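Long-range contacts in fructosamine deglycase FrlB (Bacillus subtilis, PDB 3EUA), which catalyses the conversion of a range of fructosamine 6-phosphates to glucose 6-phosphate and a free amino acid: residues I25-F30 with S53-L58; A38-S43 with G139-I144; Y45-E50 with Q143-T148; K75-L80 with G101-A106. All coordinates share one frame; numbering follows the deposited sequence.

Interaction 1. Residues I25-F30 with S53-L58; sequences IDHVFF and SINSDL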
loop_
_atom_site.group_PDB
_atom_site.type_symbol
_atom_site.label_atom_id
_atom_site.label_comp_id
_atom_site.label_asym_id
_atom_site.label_seq_id
_atom_site.Cartn_x
_atom_site.Cartn_y
_atom_site.Cartn_z
ATOM N N ILE A 25 -22.127 1.417 -13.206
ATOM C CA ILE A 25 -20.743 1.564 -12.775
ATOM C C ILE A 25 -20.380 0.285 -12.052
ATOM O O ILE A 25 -21.086 -0.115 -11.126
ATOM C CB ILE A 25 -20.539 2.710 -11.753
ATOM C CG1 ILE A 25 -20.932 4.086 -12.311
ATOM C CG2 ILE A 25 -19.107 2.747 -11.319
ATOM C CD1 ILE A 25 -20.212 4.487 -13.615
ATOM N N ASP A 26 -19.289 -0.364 -12.443
ATOM C CA ASP A 26 -18.879 -1.582 -11.761
ATOM C C ASP A 26 -17.503 -1.474 -11.105
ATOM O O ASP A 26 -17.042 -2.445 -10.499
ATOM C CB ASP A 26 -18.921 -2.792 -12.710
ATOM C CG ASP A 26 -17.911 -2.728 -13.862
ATOM O OD1 ASP A 26 -16.969 -1.929 -13.871
ATOM O OD2 ASP A 26 -18.074 -3.539 -14.800
ATOM N N HIS A 27 -16.851 -0.317 -11.223
ATOM C CA HIS A 27 -15.490 -0.155 -10.708
ATOM C C HIS A 27 -15.254 1.291 -10.317
ATOM O O HIS A 27 -15.565 2.183 -11.088
ATOM C CB HIS A 27 -14.473 -0.526 -11.833
ATOM C CG HIS A 27 -13.139 -1.056 -11.365
ATOM N ND1 HIS A 27 -12.595 -2.227 -11.862
ATOM C CD2 HIS A 27 -12.241 -0.582 -10.465
ATOM C CE1 HIS A 27 -11.419 -2.439 -11.296
ATOM N NE2 HIS A 27 -11.182 -1.460 -10.441
ATOM N N VAL A 28 -14.699 1.517 -9.118
ATOM C CA VAL A 28 -14.301 2.846 -8.685
ATOM C C VAL A 28 -12.755 2.877 -8.592
ATOM O O VAL A 28 -12.149 1.921 -8.103
ATOM C CB VAL A 28 -14.902 3.239 -7.319
ATOM C CG1 VAL A 28 -14.427 4.628 -6.957
ATOM C CG2 VAL A 28 -16.417 3.256 -7.383
ATOM N N PHE A 29 -12.117 3.926 -9.126
ATOM C CA PHE A 29 -10.669 4.118 -9.033
ATOM C C PHE A 29 -10.404 5.397 -8.264
ATOM O O PHE A 29 -10.932 6.409 -8.623
ATOM C CB PHE A 29 -10.006 4.210 -10.426
ATOM C CG PHE A 29 -10.046 2.925 -11.213
ATOM C CD1 PHE A 29 -9.051 1.973 -11.078
ATOM C CD2 PHE A 29 -11.085 2.650 -12.077
ATOM C CE1 PHE A 29 -9.100 0.756 -11.778
ATOM C CE2 PHE A 29 -11.116 1.449 -12.791
ATOM C CZ PHE A 29 -10.114 0.519 -12.655
ATOM N N PHE A 30 -9.643 5.315 -7.168
ATOM C CA PHE A 30 -9.223 6.458 -6.361
ATOM C C PHE A 30 -7.820 6.852 -6.840
ATOM O O PHE A 30 -6.858 6.139 -6.597
ATOM C CB PHE A 30 -9.193 6.067 -4.906
ATOM C CG PHE A 30 -10.535 5.724 -4.368
ATOM C CD1 PHE A 30 -11.462 6.748 -4.084
ATOM C CD2 PHE A 30 -10.886 4.397 -4.129
ATOM C CE1 PHE A 30 -12.712 6.432 -3.550
ATOM C CE2 PHE A 30 -12.118 4.073 -3.637
ATOM C CZ PHE A 30 -13.034 5.102 -3.333
ATOM N N SER A 53 -21.436 -4.494 -5.052
ATOM C CA SER A 53 -21.317 -4.628 -6.497
ATOM C C SER A 53 -20.253 -3.808 -7.221
ATOM O O SER A 53 -20.161 -3.900 -8.448
ATOM C CB SER A 53 -22.666 -4.199 -7.092
ATOM O OG SER A 53 -22.878 -2.801 -6.866
ATOM N N ILE A 54 -19.473 -3.000 -6.504
ATOM C CA ILE A 54 -18.495 -2.145 -7.163
ATOM C C ILE A 54 -17.087 -2.453 -6.666
ATOM O O ILE A 54 -16.820 -2.419 -5.477
ATOM C CB ILE A 54 -18.809 -0.647 -6.945
ATOM C CG1 ILE A 54 -20.223 -0.302 -7.473
ATOM C CG2 ILE A 54 -17.714 0.188 -7.615
ATOM C CD1 ILE A 54 -20.847 0.992 -6.952
ATOM N N ASN A 55 -16.219 -2.795 -7.615
ATOM C CA ASN A 55 -14.799 -3.038 -7.393
ATOM C C ASN A 55 -14.129 -1.706 -7.120
ATOM O O ASN A 55 -14.405 -0.746 -7.821
ATOM C CB ASN A 55 -14.200 -3.663 -8.672
ATOM C CG ASN A 55 -12.691 -3.847 -8.620
ATOM O OD1 ASN A 55 -11.975 -3.258 -7.784
ATOM N ND2 ASN A 55 -12.185 -4.675 -9.537
ATOM N N SER A 56 -13.278 -1.637 -6.101
ATOM C CA SER A 56 -12.541 -0.416 -5.781
ATOM C C SER A 56 -11.031 -0.669 -5.825
ATOM O O SER A 56 -10.551 -1.713 -5.348
ATOM C CB SER A 56 -12.908 0.124 -4.385
ATOM O OG SER A 56 -12.658 -0.848 -3.363
ATOM N N ASP A 57 -10.292 0.258 -6.435
ATOM C CA ASP A 57 -8.840 0.216 -6.467
ATOM C C ASP A 57 -8.307 1.638 -6.200
ATOM O O ASP A 57 -9.002 2.631 -6.401
ATOM C CB ASP A 57 -8.288 -0.353 -7.776
ATOM C CG ASP A 57 -8.379 -1.865 -7.864
ATOM O OD1 ASP A 57 -7.730 -2.554 -7.062
ATOM O OD2 ASP A 57 -9.035 -2.376 -8.793
ATOM N N LEU A 58 -7.089 1.709 -5.686
ATOM C CA LEU A 58 -6.454 2.966 -5.354
ATOM C C LEU A 58 -5.054 2.976 -5.854
ATOM O O LEU A 58 -4.309 2.032 -5.611
ATOM C CB LEU A 58 -6.457 3.136 -3.837
ATOM C CG LEU A 58 -5.954 4.447 -3.210
ATOM C CD1 LEU A 58 -6.673 4.703 -1.927
ATOM C CD2 LEU A 58 -4.466 4.463 -2.937
#
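Asn-55 O is approached from two adjacent residues of the neighbouring strand. Val-28 N donates a short hydrogen bond to it, with Val-28 N and Asn-55 O 2.6 Å apart. His-27 CA adds a CA-H...O contact, 3.1 Å from Asn-55 O. Backbone bonds from Asn-55 N to Asp-26 O, Asp-57 N to Val-28 O and Phe-30 N to Asp-57 O complete the parallel ladder. His-27, Phe-29, Asn-55 and Asp-57 share one face of the sheet. His-27 CG is anti to the backbone N (chi1 -152°), and the imidazole lies between Phe-29 CZ on one face and Asn-55 CG on the opposite one, both offset toward its rim. Asn-55 CB makes a CH-pi contact, 3.8 Å from the ring centroid. The Asn-55 amide is stacked at 25° to the imidazole. At the ring edge His-27 NE2 donates to the anti lone pair of Asp-57 OD2, at 2.9 Å and near the ring plane. Together these contacts probably hold the ring in place. Asp-57 OD1 forms a salt bridge with Lys-44 of the second subunit, so the carboxylate ties the outermost strand of this chain's sheet to that subunit. On the other face Val-28 CG2 and Ile-54 CG2 are tightly packed at 3.3 Å. Helix 41-50 packs on this apolar face through Phe-47. Strand 27-32 pairs with strand 76-82 on its other side.

Interaction 2. Residues A38-S43 with G139-I144; sequences AIMYPS and GVLYQI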
loop_
_atom_site.group_PDB
_atom_site.type_symbol
_atom_site.label_atom_id
_atom_site.label_comp_id
_atom_site.label_asym_id
_atom_site.label_seq_id
_atom_site.Cartn_x
_atom_site.Cartn_y
_atom_site.Cartn_z
ATOM N N ALA A 38 -3.427 9.885 -0.051
ATOM C CA ALA A 38 -3.624 9.403 1.334
ATOM C C ALA A 38 -5.030 9.648 1.855
ATOM O O ALA A 38 -5.569 8.821 2.584
ATOM C CB ALA A 38 -2.625 10.030 2.262
ATOM N N ILE A 39 -5.642 10.776 1.494
ATOM C CA ILE A 39 -6.998 11.064 1.982
ATOM C C ILE A 39 -8.037 10.086 1.448
ATOM O O ILE A 39 -9.155 10.059 1.930
ATOM C CB ILE A 39 -7.496 12.509 1.686
ATOM C CG1 ILE A 39 -7.916 12.702 0.212
ATOM C CG2 ILE A 39 -6.473 13.562 2.182
ATOM C CD1 ILE A 39 -8.766 13.987 0.031
HETATM N N MSE A 40 -7.681 9.299 0.441
HETATM C CA MSE A 40 -8.620 8.332 -0.136
HETATM C C MSE A 40 -8.623 6.941 0.485
HETATM O O MSE A 40 -9.489 6.112 0.154
HETATM C CB MSE A 40 -8.372 8.199 -1.628
HETATM C CG MSE A 40 -8.855 9.424 -2.417
HETATM SE SE MSE A 40 -8.252 9.433 -4.230
HETATM C CE MSE A 40 -8.763 11.243 -4.565
ATOM N N TYR A 41 -7.669 6.671 1.377
ATOM C CA TYR A 41 -7.567 5.363 1.978
ATOM C C TYR A 41 -8.833 5.000 2.755
ATOM O O TYR A 41 -9.311 3.864 2.659
ATOM C CB TYR A 41 -6.310 5.223 2.845
ATOM C CG TYR A 41 -5.030 5.048 2.051
ATOM C CD1 TYR A 41 -4.644 5.957 1.075
ATOM C CD2 TYR A 41 -4.154 4.039 2.344
ATOM C CE1 TYR A 41 -3.447 5.804 0.380
ATOM C CE2 TYR A 41 -2.948 3.894 1.663
ATOM C CZ TYR A 41 -2.606 4.772 0.689
ATOM O OH TYR A 41 -1.418 4.634 -0.004
ATOM N N PRO A 42 -9.384 5.931 3.544
ATOM C CA PRO A 42 -10.634 5.644 4.260
ATOM C C PRO A 42 -11.792 5.310 3.301
ATOM O O PRO A 42 -12.611 4.458 3.578
ATOM C CB PRO A 42 -10.924 6.951 4.976
ATOM C CG PRO A 42 -9.657 7.634 5.042
ATOM C CD PRO A 42 -8.855 7.252 3.891
ATOM N N SER A 43 -11.841 5.991 2.155
ATOM C CA SER A 43 -12.895 5.709 1.164
ATOM C C SER A 43 -12.769 4.305 0.580
ATOM O O SER A 43 -13.784 3.704 0.200
ATOM C CB SER A 43 -12.887 6.764 0.077
ATOM O OG SER A 43 -13.344 8.005 0.621
ATOM N N GLY A 139 -14.245 15.735 3.823
ATOM C CA GLY A 139 -15.713 15.868 3.880
ATOM C C GLY A 139 -16.356 15.670 2.546
ATOM O O GLY A 139 -17.272 14.866 2.405
ATOM N N VAL A 140 -15.855 16.403 1.558
ATOM C CA VAL A 140 -16.385 16.360 0.191
ATOM C C VAL A 140 -16.201 14.980 -0.406
ATOM O O VAL A 140 -17.063 14.494 -1.099
ATOM C CB VAL A 140 -15.717 17.468 -0.700
ATOM C CG1 VAL A 140 -15.947 17.235 -2.187
ATOM C CG2 VAL A 140 -16.201 18.892 -0.272
ATOM N N LEU A 141 -15.067 14.354 -0.118
ATOM C CA LEU A 141 -14.790 13.007 -0.621
ATOM C C LEU A 141 -15.841 12.028 -0.107
ATOM O O LEU A 141 -16.367 11.205 -0.870
ATOM C CB LEU A 141 -13.384 12.559 -0.223
ATOM C CG LEU A 141 -12.957 11.133 -0.615
ATOM C CD1 LEU A 141 -13.373 10.814 -2.034
ATOM C CD2 LEU A 141 -11.431 10.991 -0.433
ATOM N N TYR A 142 -16.144 12.094 1.175
ATOM C CA TYR A 142 -17.193 11.242 1.723
ATOM C C TYR A 142 -18.605 11.573 1.180
ATOM O O TYR A 142 -19.439 10.685 1.026
ATOM C CB TYR A 142 -17.193 11.220 3.262
ATOM C CG TYR A 142 -16.252 10.231 3.924
ATOM C CD1 TYR A 142 -15.656 9.169 3.215
ATOM C CD2 TYR A 142 -16.162 10.195 5.316
ATOM C CE1 TYR A 142 -14.863 8.215 3.865
ATOM C CE2 TYR A 142 -15.366 9.229 5.990
ATOM C CZ TYR A 142 -14.716 8.265 5.252
ATOM O OH TYR A 142 -13.964 7.328 5.885
ATOM N N GLN A 143 -18.902 12.834 0.907
ATOM C CA GLN A 143 -20.188 13.158 0.278
ATOM C C GLN A 143 -20.314 12.379 -1.045
ATOM O O GLN A 143 -21.358 11.755 -1.344
ATOM C CB GLN A 143 -20.304 14.662 0.018
ATOM C CG GLN A 143 -20.321 15.568 1.248
ATOM C CD GLN A 143 -20.308 17.046 0.877
ATOM O OE1 GLN A 143 -20.917 17.441 -0.106
ATOM N NE2 GLN A 143 -19.636 17.871 1.682
ATOM N N ILE A 144 -19.234 12.399 -1.829
ATOM C CA ILE A 144 -19.178 11.681 -3.101
ATOM C C ILE A 144 -19.283 10.160 -2.908
ATOM O O ILE A 144 -20.075 9.470 -3.579
ATOM C CB ILE A 144 -17.854 11.970 -3.857
ATOM C CG1 ILE A 144 -17.733 13.480 -4.175
ATOM C CG2 ILE A 144 -17.791 11.140 -5.139
ATOM C CD1 ILE A 144 -16.378 13.967 -4.806
#
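Leu-141 of helix 137-153 reaches across to Ile-39, Met-40 and Ser-43, at the entry to helix 41-50. Both segments belong to the SIS domain, an alpha/beta fold with helices packed on a parallel sheet. A type I beta turn runs from Ala-38 to Tyr-41, just ahead of Pro-42 and Ser-43. Leu-141 CG is anti to its backbone N (chi1 177°) and lies 3.4 Å from Ser-43 OG. The CD2 methyl of Leu-141 does most of the touching. Met-40, modelled as selenomethionine, crosses Leu-141 at about a right angle, and Met-40 CG lies 3.6 Å from Leu-141 CD2. The Ile-39 side chain crosses it at an oblique angle. Ile-39 CG1 sits between its own backbone N and carbonyl carbon (chi1 76°), and is 4.0 Å from Leu-141 CD2. The same methyl lies 3.4 Å from the backbone oxygen Ile-39 O. Ser-43 OG touches both neighbours on helix 137-153, for it also lies at the edge of the Tyr-142 ring, near its plane. There the closest ring atom is Tyr-142 CE1, 3.6 Å from Ser-43 OG. The contact across the segments is packing without hydrogen bonds. Met-40 also touches Phe-30 and Cys-81 of the sheet. The phenol of Tyr-142 is hydrogen-bonded to Tyr-293 O. Its hydroxyl oxygen Tyr-142 OH also rests 3.2 Å from Pro-42 CB.

Interaction 3. Residues Y45-E50 with Q143-T148; sequences YVFDRE and QIVFGT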
loop_
_atom_site.group_PDB
_atom_site.type_symbol
_atom_site.label_atom_id
_atom_site.label_comp_id
_atom_site.label_asym_id
_atom_site.label_seq_id
_atom_site.Cartn_x
_atom_site.Cartn_y
_atom_site.Cartn_z
ATOM N N TYR A 45 -11.552 1.797 2.296
ATOM C CA TYR A 45 -12.051 0.986 3.392
ATOM C C TYR A 45 -13.587 0.961 3.391
ATOM O O TYR A 45 -14.174 -0.102 3.523
ATOM C CB TYR A 45 -11.537 1.506 4.713
ATOM C CG TYR A 45 -11.846 0.631 5.860
ATOM C CD1 TYR A 45 -10.961 -0.378 6.245
ATOM C CD2 TYR A 45 -12.993 0.817 6.601
ATOM C CE1 TYR A 45 -11.240 -1.188 7.347
ATOM C CE2 TYR A 45 -13.269 0.045 7.676
ATOM C CZ TYR A 45 -12.397 -0.969 8.048
ATOM O OH TYR A 45 -12.708 -1.761 9.143
ATOM N N VAL A 46 -14.222 2.137 3.206
ATOM C CA VAL A 46 -15.678 2.238 3.120
ATOM C C VAL A 46 -16.204 1.341 2.008
ATOM O O VAL A 46 -17.094 0.519 2.224
ATOM C CB VAL A 46 -16.158 3.719 2.921
ATOM C CG1 VAL A 46 -17.654 3.804 2.613
ATOM C CG2 VAL A 46 -15.848 4.562 4.170
ATOM N N PHE A 47 -15.661 1.478 0.811
ATOM C CA PHE A 47 -16.083 0.613 -0.288
ATOM C C PHE A 47 -15.918 -0.861 0.030
ATOM O O PHE A 47 -16.799 -1.660 -0.296
ATOM C CB PHE A 47 -15.357 0.942 -1.608
ATOM C CG PHE A 47 -16.152 1.797 -2.510
ATOM C CD1 PHE A 47 -16.222 3.161 -2.327
ATOM C CD2 PHE A 47 -16.901 1.218 -3.535
ATOM C CE1 PHE A 47 -17.004 3.951 -3.164
ATOM C CE2 PHE A 47 -17.668 2.009 -4.366
ATOM C CZ PHE A 47 -17.729 3.373 -4.167
ATOM N N ASP A 48 -14.808 -1.237 0.654
ATOM C CA ASP A 48 -14.597 -2.655 1.010
ATOM C C ASP A 48 -15.642 -3.194 1.972
ATOM O O ASP A 48 -16.056 -4.332 1.848
ATOM C CB ASP A 48 -13.179 -2.909 1.569
ATOM C CG ASP A 48 -12.106 -2.870 0.492
ATOM O OD1 ASP A 48 -12.431 -2.922 -0.725
ATOM O OD2 ASP A 48 -10.920 -2.804 0.860
ATOM N N ARG A 49 -16.064 -2.370 2.923
ATOM C CA ARG A 49 -17.081 -2.771 3.914
ATOM C C ARG A 49 -18.539 -2.599 3.457
ATOM O O ARG A 49 -19.438 -3.273 3.975
ATOM C CB ARG A 49 -16.877 -1.943 5.178
ATOM C CG ARG A 49 -15.666 -2.315 5.985
ATOM C CD ARG A 49 -15.979 -3.342 7.067
ATOM N NE ARG A 49 -16.662 -4.534 6.583
ATOM C CZ ARG A 49 -17.927 -4.886 6.804
ATOM N NH1 ARG A 49 -18.762 -4.161 7.547
ATOM N NH2 ARG A 49 -18.364 -6.030 6.296
ATOM N N GLU A 50 -18.771 -1.700 2.491
ATOM C CA GLU A 50 -20.129 -1.371 2.059
ATOM C C GLU A 50 -20.595 -1.780 0.672
ATOM O O GLU A 50 -21.794 -2.032 0.492
ATOM C CB GLU A 50 -20.293 0.148 2.106
ATOM C CG GLU A 50 -20.114 0.736 3.500
ATOM C CD GLU A 50 -21.228 0.313 4.451
ATOM O OE1 GLU A 50 -22.379 0.096 4.012
ATOM O OE2 GLU A 50 -20.930 0.217 5.657
ATOM N N GLN A 143 -18.902 12.834 0.907
ATOM C CA GLN A 143 -20.188 13.158 0.278
ATOM C C GLN A 143 -20.314 12.379 -1.045
ATOM O O GLN A 143 -21.358 11.755 -1.344
ATOM C CB GLN A 143 -20.304 14.662 0.018
ATOM C CG GLN A 143 -20.321 15.568 1.248
ATOM C CD GLN A 143 -20.308 17.046 0.877
ATOM O OE1 GLN A 143 -20.917 17.441 -0.106
ATOM N NE2 GLN A 143 -19.636 17.871 1.682
ATOM N N ILE A 144 -19.234 12.399 -1.829
ATOM C CA ILE A 144 -19.178 11.681 -3.101
ATOM C C ILE A 144 -19.283 10.160 -2.908
ATOM O O ILE A 144 -20.075 9.470 -3.579
ATOM C CB ILE A 144 -17.854 11.970 -3.857
ATOM C CG1 ILE A 144 -17.733 13.480 -4.175
ATOM C CG2 ILE A 144 -17.791 11.140 -5.139
ATOM C CD1 ILE A 144 -16.378 13.967 -4.806
ATOM N N VAL A 145 -18.458 9.637 -1.999
ATOM C CA VAL A 145 -18.377 8.193 -1.747
ATOM C C VAL A 145 -19.686 7.613 -1.198
ATOM O O VAL A 145 -20.238 6.682 -1.785
ATOM C CB VAL A 145 -17.169 7.873 -0.837
ATOM C CG1 VAL A 145 -17.183 6.451 -0.289
ATOM C CG2 VAL A 145 -15.901 8.142 -1.624
ATOM N N PHE A 146 -20.201 8.168 -0.109
ATOM C CA PHE A 146 -21.468 7.659 0.448
ATOM C C PHE A 146 -22.642 7.946 -0.462
ATOM O O PHE A 146 -23.595 7.167 -0.515
ATOM C CB PHE A 146 -21.743 8.196 1.846
ATOM C CG PHE A 146 -20.880 7.547 2.911
ATOM C CD1 PHE A 146 -21.274 6.368 3.524
ATOM C CD2 PHE A 146 -19.677 8.107 3.277
ATOM C CE1 PHE A 146 -20.457 5.766 4.478
ATOM C CE2 PHE A 146 -18.877 7.518 4.227
ATOM C CZ PHE A 146 -19.272 6.344 4.822
ATOM N N GLY A 147 -22.568 9.065 -1.173
ATOM C CA GLY A 147 -23.598 9.421 -2.141
ATOM C C GLY A 147 -23.644 8.409 -3.271
ATOM O O GLY A 147 -24.714 8.015 -3.671
ATOM N N THR A 148 -22.471 8.039 -3.797
ATOM C CA THR A 148 -22.335 7.061 -4.897
ATOM C C THR A 148 -22.926 5.714 -4.492
ATOM O O THR A 148 -23.701 5.121 -5.241
ATOM C CB THR A 148 -20.860 6.971 -5.332
ATOM O OG1 THR A 148 -20.464 8.238 -5.902
ATOM C CG2 THR A 148 -20.651 5.849 -6.362
#
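A pair of helices on one side of the SIS-domain sheet meets here, with Val-46 and Phe-47 of one touching Val-145 and Phe-146 of the other. The two segments run nearly parallel, at 14° between their N-to-C directions. The segment axes are 10.8 Å apart, and contact is through side chains alone. Val-46 and Phe-146 cross at about a right angle. Val-46 CG1 lies over one face of the ring, in a CH-pi contact 4.2 Å from the Phe-146 centroid. It is displaced from the ring centre toward Phe-146 CZ, 3.7 Å away. The same methyl carbon, Val-46 CG1, meets Val-145 CG1 at 4.0 Å. Val-145 CG1 in turn packs obliquely against the ring of Phe-47, 3.8 Å from Phe-47 CE1. The Phe-47 chi1 of -98°, away from the usual staggered values, sets CG for this approach. Thr-148 CG2 comes to the edge of that ring near its plane, 4.4 Å from Phe-47 CZ. The Thr-148 hydroxyl is bonded back into its own helix. Thr-148 OG1 donates to Ile-144 O at 2.7 Å, while Thr-148 N reaches the same oxygen from the opposite face of the carbonyl plane. This bond probably helps fix the rotation of Thr-148. Asp-48 turns the other way, to a salt bridge with Arg-67 of the second subunit. Phe-47 also packs on Ile-54. The arrangement belongs to one helical layer of the alpha-beta-alpha sandwich of the SIS domain.

Interaction 4. Residues K75-L80 with G101-A106; sequences KSLVIL and GALTIA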
loop_
_atom_site.group_PDB
_atom_site.type_symbol
_atom_site.label_atom_id
_atom_site.label_comp_id
_atom_site.label_asym_id
_atom_site.label_seq_id
_atom_site.Cartn_x
_atom_site.Cartn_y
_atom_site.Cartn_z
ATOM N N LYS A 75 -17.638 1.607 -17.742
ATOM C CA LYS A 75 -18.370 1.303 -16.517
ATOM C C LYS A 75 -17.548 1.688 -15.291
ATOM O O LYS A 75 -17.852 1.250 -14.191
ATOM C CB LYS A 75 -18.742 -0.164 -16.462
ATOM C CG LYS A 75 -19.681 -0.577 -17.597
ATOM C CD LYS A 75 -19.824 -2.074 -17.625
ATOM C CE LYS A 75 -20.810 -2.496 -18.667
ATOM N NZ LYS A 75 -20.930 -3.982 -18.590
ATOM N N SER A 76 -16.519 2.527 -15.477
ATOM C CA SER A 76 -15.654 2.975 -14.377
ATOM C C SER A 76 -15.977 4.388 -13.927
ATOM O O SER A 76 -16.324 5.217 -14.734
ATOM C CB SER A 76 -14.166 2.971 -14.807
ATOM O OG SER A 76 -13.671 1.681 -15.167
ATOM N N LEU A 77 -15.811 4.625 -12.626
ATOM C CA LEU A 77 -15.902 5.921 -12.009
ATOM C C LEU A 77 -14.491 6.179 -11.488
ATOM O O LEU A 77 -13.932 5.299 -10.783
ATOM C CB LEU A 77 -16.822 5.883 -10.807
ATOM C CG LEU A 77 -16.912 7.126 -9.935
ATOM C CD1 LEU A 77 -17.325 8.314 -10.772
ATOM C CD2 LEU A 77 -17.883 6.886 -8.749
ATOM N N VAL A 78 -13.898 7.321 -11.831
ATOM C CA VAL A 78 -12.555 7.653 -11.351
ATOM C C VAL A 78 -12.679 8.936 -10.526
ATOM O O VAL A 78 -13.188 9.931 -10.998
ATOM C CB VAL A 78 -11.550 7.753 -12.502
ATOM C CG1 VAL A 78 -10.156 8.098 -11.993
ATOM C CG2 VAL A 78 -11.494 6.421 -13.280
ATOM N N ILE A 79 -12.252 8.877 -9.275
ATOM C CA ILE A 79 -12.314 10.005 -8.386
ATOM C C ILE A 79 -10.884 10.494 -8.220
ATOM O O ILE A 79 -10.012 9.716 -7.789
ATOM C CB ILE A 79 -12.880 9.624 -7.005
ATOM C CG1 ILE A 79 -14.313 9.101 -7.117
ATOM C CG2 ILE A 79 -12.850 10.850 -6.058
ATOM C CD1 ILE A 79 -14.870 8.555 -5.841
ATOM N N LEU A 80 -10.648 11.754 -8.597
ATOM C CA LEU A 80 -9.321 12.356 -8.512
ATOM C C LEU A 80 -9.291 13.549 -7.556
ATOM O O LEU A 80 -10.324 14.183 -7.280
ATOM C CB LEU A 80 -8.803 12.764 -9.901
ATOM C CG LEU A 80 -8.883 11.668 -10.970
ATOM C CD1 LEU A 80 -10.079 11.893 -11.941
ATOM C CD2 LEU A 80 -7.591 11.603 -11.719
ATOM N N GLY A 101 -13.441 6.483 -21.641
ATOM C CA GLY A 101 -14.892 6.441 -21.439
ATOM C C GLY A 101 -15.329 6.427 -19.977
ATOM O O GLY A 101 -16.509 6.321 -19.674
ATOM N N ALA A 102 -14.391 6.564 -19.053
ATOM C CA ALA A 102 -14.748 6.564 -17.642
ATOM C C ALA A 102 -15.424 7.876 -17.225
ATOM O O ALA A 102 -15.224 8.931 -17.845
ATOM C CB ALA A 102 -13.518 6.314 -16.769
ATOM N N LEU A 103 -16.261 7.765 -16.191
ATOM C CA LEU A 103 -16.913 8.901 -15.575
ATOM C C LEU A 103 -15.864 9.450 -14.611
ATOM O O LEU A 103 -15.316 8.701 -13.798
ATOM C CB LEU A 103 -18.158 8.457 -14.811
ATOM C CG LEU A 103 -18.932 9.495 -13.994
ATOM C CD1 LEU A 103 -19.450 10.619 -14.876
ATOM C CD2 LEU A 103 -20.070 8.779 -13.258
ATOM N N THR A 104 -15.561 10.741 -14.712
ATOM C CA THR A 104 -14.540 11.356 -13.879
ATOM C C THR A 104 -15.049 12.502 -13.041
ATOM O O THR A 104 -15.782 13.364 -13.524
ATOM C CB THR A 104 -13.352 11.905 -14.742
ATOM O OG1 THR A 104 -13.834 12.788 -15.750
ATOM C CG2 THR A 104 -12.596 10.772 -15.390
ATOM N N ILE A 105 -14.636 12.503 -11.777
ATOM C CA ILE A 105 -14.973 13.570 -10.872
ATOM C C ILE A 105 -13.680 13.962 -10.160
ATOM O O ILE A 105 -13.004 13.110 -9.606
ATOM C CB ILE A 105 -16.065 13.173 -9.876
ATOM C CG1 ILE A 105 -16.344 14.364 -8.953
ATOM C CG2 ILE A 105 -15.625 11.908 -9.101
ATOM C CD1 ILE A 105 -17.672 14.338 -8.193
ATOM N N ALA A 106 -13.343 15.249 -10.206
ATOM C CA ALA A 106 -12.157 15.756 -9.588
ATOM C C ALA A 106 -12.497 16.688 -8.448
ATOM O O ALA A 106 -13.419 17.504 -8.571
ATOM C CB ALA A 106 -11.313 16.512 -10.652
#
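Backbone hydrogen bonds tie Ser-76, Val-78 and Leu-80 to Leu-103 and Ile-105 in a parallel ladder. Leu-103 N donates to Ser-76 O and Ile-105 N to Val-78 O. In return, Val-78 N donates to Leu-103 O at 2.8 Å and Leu-80 N to Ile-105 O at 2.9 Å. CA-H...O contacts accompany these bonds, the last being Ala-106 CA to Leu-80 O at 3.3 Å. Apolar contacts differ on the two faces. On one, Leu-77 and Leu-103 lie side by side and point the same way, with Leu-77 CD1 3.7 Å from Leu-103 CD2. Ile-79 and Ile-105 repeat this. Ile-105 CG2, placed between its backbone N and carbonyl carbon, lies 3.7 Å from Ile-79 CG1. On the other face Val-78 CG2 meets Ala-102 CB at 4.0 Å. Thr-104 OG1 on this face is bonded to Gln-120 N. Helix 88-99 connects the two strands in a beta-alpha-beta unit. Gly-101, with a positive phi of 88°, ends that helix in a Schellman motif and turns the chain into the second strand. Helices 11-20 and 137-153 pack on the leucine and isoleucine face, while strands 27-32 and 121-124 flank the pair in the sheet.

Overall arrangement
Interactions 1 and 4 are two strand pairings in one parallel sheet, their centres about 10 Å apart. They join where strands 27-32 and 76-82 pair, with Phe-29 N 2.8 Å from Leu-77 O. Interactions 2 and 3 are successive levels of one helix pair, centres about 8 Å apart, and share Gln-143 and Ile-144. That pair rests on the sheet. Phe-30 CB lies 3.6 Å from Met-40 SE. Val-28 CG2 is 3.5 Å from Phe-47 CZ. On the other helix, Ile-144 CD1 is 3.6 Å from Ile-105 CD1. In sequence, interaction 4 is nested within the loops closed by interactions 2 and 3. Interactions 1 and 3 also reach the second subunit.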